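Local coordinates for fimbrin (Schizosaccharomyces pombe, PDB 1RT8), which binds and cross-links actin filaments, associates with actin structures involved in cell polarity, and plays roles in cytokinesis, mating and spore formation, at residues F42-L54 with I112-V124. Sequence-based numbering, arbitrary orientation.
Sequences FEFFDQCKDGLIL and ILEGREHLILGLV. With SO4 (sulfate ion), chain B.
Phe-45 lies against the first turn of helix 117-131, its ring sandwiched between two side chains. Over one face comes the Glu-117 side chain in a CH-pi contact, CG 3.7 Å from the ring centroid, and the extended chain carries the carboxylate on, stacked at 20° to the ring plane. The opposite face is covered by Phe-44 CD2 from its own helix. At the ring edge Ile-120 CG2 approaches Phe-45 CD2 to 3.5 Å; this methyl stands anti to the backbone N, while the other branch carries Ile-120 CD1 to Cys-48 CB. Phe-44 brings CZ edge-on to Val-124 CG2, 3.8 Å away, because chi1 of 175° turns the ring away from its own backbone N. Leu-54 forks: CD1 meets Ile-112 CD1 tip to tip, whereas CD2 packs on Val-124 CG2. Near the surface the extended Lys-49 chain runs along the end of helix 109-113, CD 3.2 Å from Leu-113 O, and its NZ forms a salt bridge with Asp-46. That helix closes in a Schellman motif at Gly-115, and Arg-116 takes the N-cap position of the next, where the backbone N atoms of Glu-117 and His-118 hold a sulfate ion, probably from the crystallisation liquor. Helix 11-25 packs on Phe-44 and Leu-121, and helix 82-99 on Ile-112, adding to a largely hydrophobic core typical of the all-helical calponin-homology fold, here the first CH domain of fimbrin's first actin-binding region.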
ATOM      1  N   PHE A  42      24.563   6.533 -11.769  1.00 59.23           N
ATOM      2  CA  PHE A  42      23.306   7.296 -11.759  1.00 59.32           C
ATOM      3  C   PHE A  42      22.360   6.647 -12.771  1.00 57.24           C
ATOM      4  O   PHE A  42      21.147   6.658 -12.583  1.00 58.13           O
ATOM      5  CB  PHE A  42      23.572   8.778 -12.143  1.00 61.43           C
ATOM      6  CG  PHE A  42      22.360   9.712 -11.995  1.00 63.64           C
ATOM      7  CD1 PHE A  42      22.460  10.907 -11.251  1.00 63.82           C
ATOM      8  CD2 PHE A  42      21.137   9.413 -12.593  1.00 64.37           C
ATOM      9  CE1 PHE A  42      21.347  11.770 -11.107  1.00 63.98           C
ATOM     10  CE2 PHE A  42      20.015  10.278 -12.450  1.00 64.67           C
ATOM     11  CZ  PHE A  42      20.127  11.452 -11.709  1.00 62.97           C
ATOM     12  N   GLU A  43      22.930   6.073 -13.830  1.00 54.53           N
ATOM     13  CA  GLU A  43      22.164   5.411 -14.888  1.00 51.86           C
ATOM     14  C   GLU A  43      20.724   5.111 -14.513  1.00 49.26           C
ATOM     15  O   GLU A  43      19.788   5.554 -15.175  1.00 48.78           O
ATOM     16  CB  GLU A  43      22.838   4.097 -15.282  1.00 54.79           C
ATOM     17  CG  GLU A  43      24.102   4.265 -16.075  1.00 59.06           C
ATOM     18  CD  GLU A  43      23.841   4.856 -17.437  1.00 61.75           C
ATOM     19  OE1 GLU A  43      23.429   6.034 -17.506  1.00 64.02           O
ATOM     20  OE2 GLU A  43      24.046   4.137 -18.439  1.00 62.19           O
ATOM     21  N   PHE A  44      20.568   4.344 -13.444  1.00 45.37           N
ATOM     22  CA  PHE A  44      19.263   3.942 -12.950  1.00 42.65           C
ATOM     23  C   PHE A  44      18.254   5.068 -12.732  1.00 41.90           C
ATOM     24  O   PHE A  44      17.115   4.977 -13.188  1.00 42.40           O
ATOM     25  CB  PHE A  44      19.429   3.182 -11.638  1.00 40.83           C
ATOM     26  CG  PHE A  44      18.133   2.822 -10.990  1.00 39.33           C
ATOM     27  CD1 PHE A  44      17.281   1.895 -11.580  1.00 38.98           C
ATOM     28  CD2 PHE A  44      17.750   3.421  -9.794  1.00 38.71           C
ATOM     29  CE1 PHE A  44      16.064   1.569 -10.989  1.00 37.54           C
ATOM     30  CE2 PHE A  44      16.535   3.101  -9.194  1.00 35.67           C
ATOM     31  CZ  PHE A  44      15.691   2.174  -9.793  1.00 38.42           C
ATOM     32  N   PHE A  45      18.655   6.117 -12.024  1.00 40.64           N
ATOM     33  CA  PHE A  45      17.732   7.205 -11.738  1.00 41.52           C
ATOM     34  C   PHE A  45      17.280   7.950 -12.986  1.00 42.39           C
ATOM     35  O   PHE A  45      16.151   8.450 -13.039  1.00 43.73           O
ATOM     36  CB  PHE A  45      18.348   8.155 -10.708  1.00 40.39           C
ATOM     37  CG  PHE A  45      18.725   7.472  -9.426  1.00 37.98           C
ATOM     38  CD1 PHE A  45      20.044   7.106  -9.176  1.00 38.91           C
ATOM     39  CD2 PHE A  45      17.751   7.149  -8.489  1.00 38.87           C
ATOM     40  CE1 PHE A  45      20.386   6.427  -8.008  1.00 37.45           C
ATOM     41  CE2 PHE A  45      18.079   6.471  -7.323  1.00 36.39           C
ATOM     42  CZ  PHE A  45      19.401   6.110  -7.082  1.00 38.12           C
ATOM     43  N   ASP A  46      18.145   8.017 -13.993  1.00 42.23           N
ATOM     44  CA  ASP A  46      17.779   8.675 -15.239  1.00 42.00           C
ATOM     45  C   ASP A  46      16.794   7.769 -15.956  1.00 40.73           C
ATOM     46  O   ASP A  46      15.860   8.238 -16.610  1.00 41.23           O
ATOM     47  CB  ASP A  46      18.999   8.897 -16.129  1.00 44.14           C
ATOM     48  CG  ASP A  46      19.880  10.020 -15.638  1.00 47.88           C
ATOM     49  OD1 ASP A  46      19.354  11.133 -15.411  1.00 49.36           O
ATOM     50  OD2 ASP A  46      21.100   9.793 -15.487  1.00 49.28           O
ATOM     51  N   GLN A  47      17.009   6.466 -15.824  1.00 38.82           N
ATOM     52  CA  GLN A  47      16.139   5.480 -16.445  1.00 38.46           C
ATOM     53  C   GLN A  47      14.768   5.442 -15.769  1.00 36.76           C
ATOM     54  O   GLN A  47      13.826   4.865 -16.315  1.00 36.55           O
ATOM     55  CB  GLN A  47      16.776   4.091 -16.372  1.00 40.63           C
ATOM     56  CG  GLN A  47      17.992   3.914 -17.261  1.00 44.93           C
ATOM     57  CD  GLN A  47      17.668   4.158 -18.719  1.00 47.23           C
ATOM     58  OE1 GLN A  47      16.675   3.648 -19.233  1.00 48.69           O
ATOM     59  NE2 GLN A  47      18.505   4.935 -19.396  1.00 50.49           N
ATOM     60  N   CYS A  48      14.658   6.050 -14.587  1.00 32.88           N
ATOM     61  CA  CYS A  48      13.395   6.059 -13.851  1.00 31.16           C
ATOM     62  C   CYS A  48      12.522   7.274 -14.134  1.00 31.25           C
ATOM     63  O   CYS A  48      11.360   7.312 -13.736  1.00 29.91           O
ATOM     64  CB  CYS A  48      13.660   5.977 -12.348  1.00 30.77           C
ATOM     65  SG  CYS A  48      14.082   4.313 -11.757  1.00 30.96           S
ATOM     66  N   LYS A  49      13.080   8.249 -14.845  1.00 31.30           N
ATOM     67  CA  LYS A  49      12.379   9.492 -15.158  1.00 31.41           C
ATOM     68  C   LYS A  49      11.050   9.424 -15.903  1.00 30.55           C
ATOM     69  O   LYS A  49      10.171  10.267 -15.666  1.00 31.27           O
ATOM     70  CB  LYS A  49      13.313  10.435 -15.920  1.00 32.60           C
ATOM     71  CG  LYS A  49      14.506  10.907 -15.105  1.00 35.99           C
ATOM     72  CD  LYS A  49      15.362  11.884 -15.902  1.00 35.55           C
ATOM     73  CE  LYS A  49      16.446  12.500 -15.039  1.00 37.58           C
ATOM     74  NZ  LYS A  49      17.248  13.504 -15.788  1.00 41.70           N
ATOM     75  N   ASP A  50      10.878   8.458 -16.800  1.00 27.27           N
ATOM     76  CA  ASP A  50       9.621   8.403 -17.534  1.00 27.23           C
ATOM     77  C   ASP A  50       8.557   7.527 -16.900  1.00 26.50           C
ATOM     78  O   ASP A  50       7.537   7.242 -17.522  1.00 29.14           O
ATOM     79  CB  ASP A  50       9.845   7.998 -19.005  1.00 30.04           C
ATOM     80  CG  ASP A  50      10.249   6.539 -19.185  1.00 32.00           C
ATOM     81  OD1 ASP A  50      10.279   5.769 -18.202  1.00 31.03           O
ATOM     82  OD2 ASP A  50      10.539   6.166 -20.343  1.00 33.81           O
ATOM     83  N   GLY A  51       8.796   7.110 -15.659  1.00 26.64           N
ATOM     84  CA  GLY A  51       7.836   6.291 -14.937  1.00 26.32           C
ATOM     85  C   GLY A  51       7.561   4.851 -15.353  1.00 28.15           C
ATOM     86  O   GLY A  51       6.848   4.140 -14.641  1.00 29.42           O
ATOM     87  N   LEU A  52       8.103   4.400 -16.478  1.00 27.00           N
ATOM     88  CA  LEU A  52       7.851   3.026 -16.928  1.00 28.07           C
ATOM     89  C   LEU A  52       8.423   1.950 -16.002  1.00 24.85           C
ATOM     90  O   LEU A  52       7.717   1.016 -15.612  1.00 25.32           O
ATOM     91  CB  LEU A  52       8.378   2.834 -18.361  1.00 27.78           C
ATOM     92  CG  LEU A  52       7.578   3.621 -19.407  1.00 29.88           C
ATOM     93  CD1 LEU A  52       8.234   3.501 -20.776  1.00 33.74           C
ATOM     94  CD2 LEU A  52       6.157   3.105 -19.451  1.00 31.44           C
ATOM     95  N   ILE A  53       9.699   2.078 -15.655  1.00 24.44           N
ATOM     96  CA  ILE A  53      10.351   1.122 -14.769  1.00 25.50           C
ATOM     97  C   ILE A  53       9.619   1.030 -13.439  1.00 27.55           C
ATOM     98  O   ILE A  53       9.357  -0.072 -12.944  1.00 27.83           O
ATOM     99  CB  ILE A  53      11.807   1.526 -14.500  1.00 24.82           C
ATOM    100  CG1 ILE A  53      12.631   1.340 -15.779  1.00 27.02           C
ATOM    101  CG2 ILE A  53      12.377   0.709 -13.358  1.00 24.65           C
ATOM    102  CD1 ILE A  53      14.083   1.721 -15.632  1.00 29.20           C
ATOM    103  N   LEU A  54       9.288   2.182 -12.859  1.00 25.51           N
ATOM    104  CA  LEU A  54       8.579   2.191 -11.580  1.00 25.76           C
ATOM    105  C   LEU A  54       7.198   1.561 -11.687  1.00 23.77           C
ATOM    106  O   LEU A  54       6.785   0.819 -10.797  1.00 24.25           O
ATOM    107  CB  LEU A  54       8.468   3.622 -11.045  1.00 24.45           C
ATOM    108  CG  LEU A  54       9.818   4.179 -10.593  1.00 24.06           C
ATOM    109  CD1 LEU A  54       9.688   5.656 -10.223  1.00 24.57           C
ATOM    110  CD2 LEU A  54      10.320   3.358  -9.416  1.00 22.83           C
ATOM    111  N   ILE A 112      10.379  12.534  -9.662  1.00 26.84           N
ATOM    112  CA  ILE A 112      10.777  11.369 -10.450  1.00 26.56           C
ATOM    113  C   ILE A 112      11.350  11.873 -11.771  1.00 26.93           C
ATOM    114  O   ILE A 112      12.400  11.417 -12.212  1.00 27.42           O
ATOM    115  CB  ILE A 112       9.584  10.434 -10.742  1.00 25.62           C
ATOM    116  CG1 ILE A 112       9.042   9.857  -9.432  1.00 25.15           C
ATOM    117  CG2 ILE A 112      10.023   9.302 -11.671  1.00 24.03           C
ATOM    118  CD1 ILE A 112       7.817   8.957  -9.603  1.00 18.88           C
ATOM    119  N   LEU A 113      10.667  12.833 -12.386  1.00 28.52           N
ATOM    120  CA  LEU A 113      11.124  13.405 -13.653  1.00 29.40           C
ATOM    121  C   LEU A 113      12.545  13.966 -13.538  1.00 29.17           C
ATOM    122  O   LEU A 113      13.325  13.891 -14.485  1.00 29.87           O
ATOM    123  CB  LEU A 113      10.165  14.514 -14.116  1.00 28.86           C
ATOM    124  CG  LEU A 113      10.581  15.344 -15.344  1.00 28.74           C
ATOM    125  CD1 LEU A 113      10.694  14.450 -16.561  1.00 28.79           C
ATOM    126  CD2 LEU A 113       9.565  16.440 -15.589  1.00 28.50           C
ATOM    127  N   GLU A 114      12.878  14.520 -12.377  1.00 28.27           N
ATOM    128  CA  GLU A 114      14.196  15.102 -12.150  1.00 29.53           C
ATOM    129  C   GLU A 114      15.240  14.088 -11.699  1.00 31.52           C
ATOM    130  O   GLU A 114      16.414  14.426 -11.554  1.00 32.51           O
ATOM    131  CB  GLU A 114      14.104  16.220 -11.110  1.00 29.04           C
ATOM    132  CG  GLU A 114      13.425  17.488 -11.606  1.00 30.20           C
ATOM    133  CD  GLU A 114      13.025  18.418 -10.474  1.00 31.55           C
ATOM    134  OE1 GLU A 114      13.633  18.324  -9.385  1.00 31.61           O
ATOM    135  OE2 GLU A 114      12.112  19.249 -10.675  1.00 31.53           O
ATOM    136  N   GLY A 115      14.815  12.849 -11.473  1.00 31.86           N
ATOM    137  CA  GLY A 115      15.743  11.824 -11.034  1.00 32.28           C
ATOM    138  C   GLY A 115      16.259  11.978  -9.609  1.00 34.49           C
ATOM    139  O   GLY A 115      17.394  11.596  -9.329  1.00 34.30           O
ATOM    140  N   ARG A 116      15.444  12.532  -8.708  1.00 34.22           N
ATOM    141  CA  ARG A 116      15.859  12.700  -7.314  1.00 35.78           C
ATOM    142  C   ARG A 116      16.268  11.317  -6.821  1.00 36.46           C
ATOM    143  O   ARG A 116      15.438  10.411  -6.751  1.00 34.62           O
ATOM    144  CB  ARG A 116      14.700  13.220  -6.459  1.00 37.19           C
ATOM    145  CG  ARG A 116      14.100  14.536  -6.922  1.00 42.18           C
ATOM    146  CD  ARG A 116      15.046  15.713  -6.727  1.00 44.99           C
ATOM    147  NE  ARG A 116      14.363  16.794  -6.023  1.00 50.26           N
ATOM    148  CZ  ARG A 116      14.407  16.980  -4.706  1.00 51.02           C
ATOM    149  NH1 ARG A 116      15.121  16.168  -3.937  1.00 51.34           N
ATOM    150  NH2 ARG A 116      13.706  17.962  -4.153  1.00 50.65           N
ATOM    151  N   GLU A 117      17.542  11.160  -6.478  1.00 36.35           N
ATOM    152  CA  GLU A 117      18.065   9.872  -6.044  1.00 37.91           C
ATOM    153  C   GLU A 117      17.522   9.294  -4.747  1.00 37.35           C
ATOM    154  O   GLU A 117      17.121   8.132  -4.722  1.00 36.91           O
ATOM    155  CB  GLU A 117      19.592   9.929  -5.982  1.00 40.49           C
ATOM    156  CG  GLU A 117      20.218  10.163  -7.345  1.00 44.75           C
ATOM    157  CD  GLU A 117      21.716   9.973  -7.344  1.00 48.44           C
ATOM    158  OE1 GLU A 117      22.318  10.046  -8.436  1.00 51.40           O
ATOM    159  OE2 GLU A 117      22.290   9.749  -6.254  1.00 50.31           O
ATOM    160  N   HIS A 118      17.510  10.083  -3.677  1.00 36.12           N
ATOM    161  CA  HIS A 118      17.007   9.601  -2.393  1.00 37.13           C
ATOM    162  C   HIS A 118      15.515   9.314  -2.452  1.00 36.47           C
ATOM    163  O   HIS A 118      15.052   8.281  -1.963  1.00 36.74           O
ATOM    164  CB  HIS A 118      17.298  10.620  -1.289  1.00 41.18           C
ATOM    165  CG  HIS A 118      18.731  10.645  -0.859  1.00 46.34           C
ATOM    166  ND1 HIS A 118      19.313   9.614  -0.155  1.00 48.86           N
ATOM    167  CD2 HIS A 118      19.710  11.556  -1.071  1.00 48.45           C
ATOM    168  CE1 HIS A 118      20.590   9.887   0.049  1.00 50.95           C
ATOM    169  NE2 HIS A 118      20.858  11.060  -0.498  1.00 50.76           N
ATOM    170  N   LEU A 119      14.762  10.229  -3.051  1.00 34.67           N
ATOM    171  CA  LEU A 119      13.323  10.060  -3.177  1.00 32.10           C
ATOM    172  C   LEU A 119      13.000   8.828  -4.023  1.00 31.43           C
ATOM    173  O   LEU A 119      12.193   7.991  -3.625  1.00 30.63           O
ATOM    174  CB  LEU A 119      12.710  11.321  -3.793  1.00 34.01           C
ATOM    175  CG  LEU A 119      12.685  12.531  -2.853  1.00 34.69           C
ATOM    176  CD1 LEU A 119      12.459  13.811  -3.626  1.00 35.80           C
ATOM    177  CD2 LEU A 119      11.600  12.329  -1.817  1.00 35.37           C
ATOM    178  N   ILE A 120      13.636   8.701  -5.182  1.00 29.68           N
ATOM    179  CA  ILE A 120      13.394   7.548  -6.048  1.00 29.23           C
ATOM    180  C   ILE A 120      13.778   6.225  -5.365  1.00 28.27           C
ATOM    181  O   ILE A 120      12.995   5.275  -5.347  1.00 22.96           O
ATOM    182  CB  ILE A 120      14.174   7.681  -7.373  1.00 28.72           C
ATOM    183  CG1 ILE A 120      13.438   8.653  -8.301  1.00 29.34           C
ATOM    184  CG2 ILE A 120      14.347   6.310  -8.031  1.00 30.81           C
ATOM    185  CD1 ILE A 120      14.159   8.914  -9.615  1.00 27.88           C
ATOM    186  N   LEU A 121      14.984   6.161  -4.808  1.00 28.77           N
ATOM    187  CA  LEU A 121      15.419   4.932  -4.144  1.00 28.86           C
ATOM    188  C   LEU A 121      14.524   4.661  -2.934  1.00 28.63           C
ATOM    189  O   LEU A 121      14.266   3.508  -2.584  1.00 28.19           O
ATOM    190  CB  LEU A 121      16.890   5.040  -3.717  1.00 30.17           C
ATOM    191  CG  LEU A 121      17.615   3.690  -3.574  1.00 32.35           C
ATOM    192  CD1 LEU A 121      17.492   2.897  -4.873  1.00 30.96           C
ATOM    193  CD2 LEU A 121      19.081   3.910  -3.225  1.00 32.14           C
ATOM    194  N   GLY A 122      14.047   5.730  -2.302  1.00 27.38           N
ATOM    195  CA  GLY A 122      13.166   5.580  -1.161  1.00 26.75           C
ATOM    196  C   GLY A 122      11.873   4.916  -1.603  1.00 26.25           C
ATOM    197  O   GLY A 122      11.368   4.008  -0.945  1.00 25.80           O
ATOM    198  N   LEU A 123      11.338   5.375  -2.731  1.00 24.40           N
ATOM    199  CA  LEU A 123      10.107   4.833  -3.287  1.00 25.29           C
ATOM    200  C   LEU A 123      10.332   3.406  -3.810  1.00 24.70           C
ATOM    201  O   LEU A 123       9.452   2.541  -3.719  1.00 22.86           O
ATOM    202  CB  LEU A 123       9.615   5.743  -4.409  1.00 24.23           C
ATOM    203  CG  LEU A 123       8.393   5.306  -5.213  1.00 25.62           C
ATOM    204  CD1 LEU A 123       7.208   5.043  -4.301  1.00 26.12           C
ATOM    205  CD2 LEU A 123       8.065   6.398  -6.214  1.00 23.72           C
ATOM    206  N   VAL A 124      11.519   3.160  -4.351  1.00 25.68           N
ATOM    207  CA  VAL A 124      11.847   1.832  -4.859  1.00 25.96           C
ATOM    208  C   VAL A 124      11.780   0.816  -3.726  1.00 25.23           C
ATOM    209  O   VAL A 124      11.180  -0.258  -3.866  1.00 23.85           O
ATOM    210  CB  VAL A 124      13.264   1.811  -5.497  1.00 27.34           C
ATOM    211  CG1 VAL A 124      13.810   0.375  -5.549  1.00 26.71           C
ATOM    212  CG2 VAL A 124      13.184   2.374  -6.906  1.00 27.52           C
TER
HETATM  213  S   SO4 B9001      18.404  13.915  -4.079  1.00 94.30           S
HETATM  214  O1  SO4 B9001      19.437  13.368  -5.206  1.00 93.20           O
HETATM  215  O2  SO4 B9001      17.350  12.918  -4.010  1.00 93.46           O
HETATM  216  O3  SO4 B9001      19.025  14.077  -2.944  1.00 93.54           O
HETATM  217  O4  SO4 B9001      17.881  15.115  -4.682  1.00 94.07           O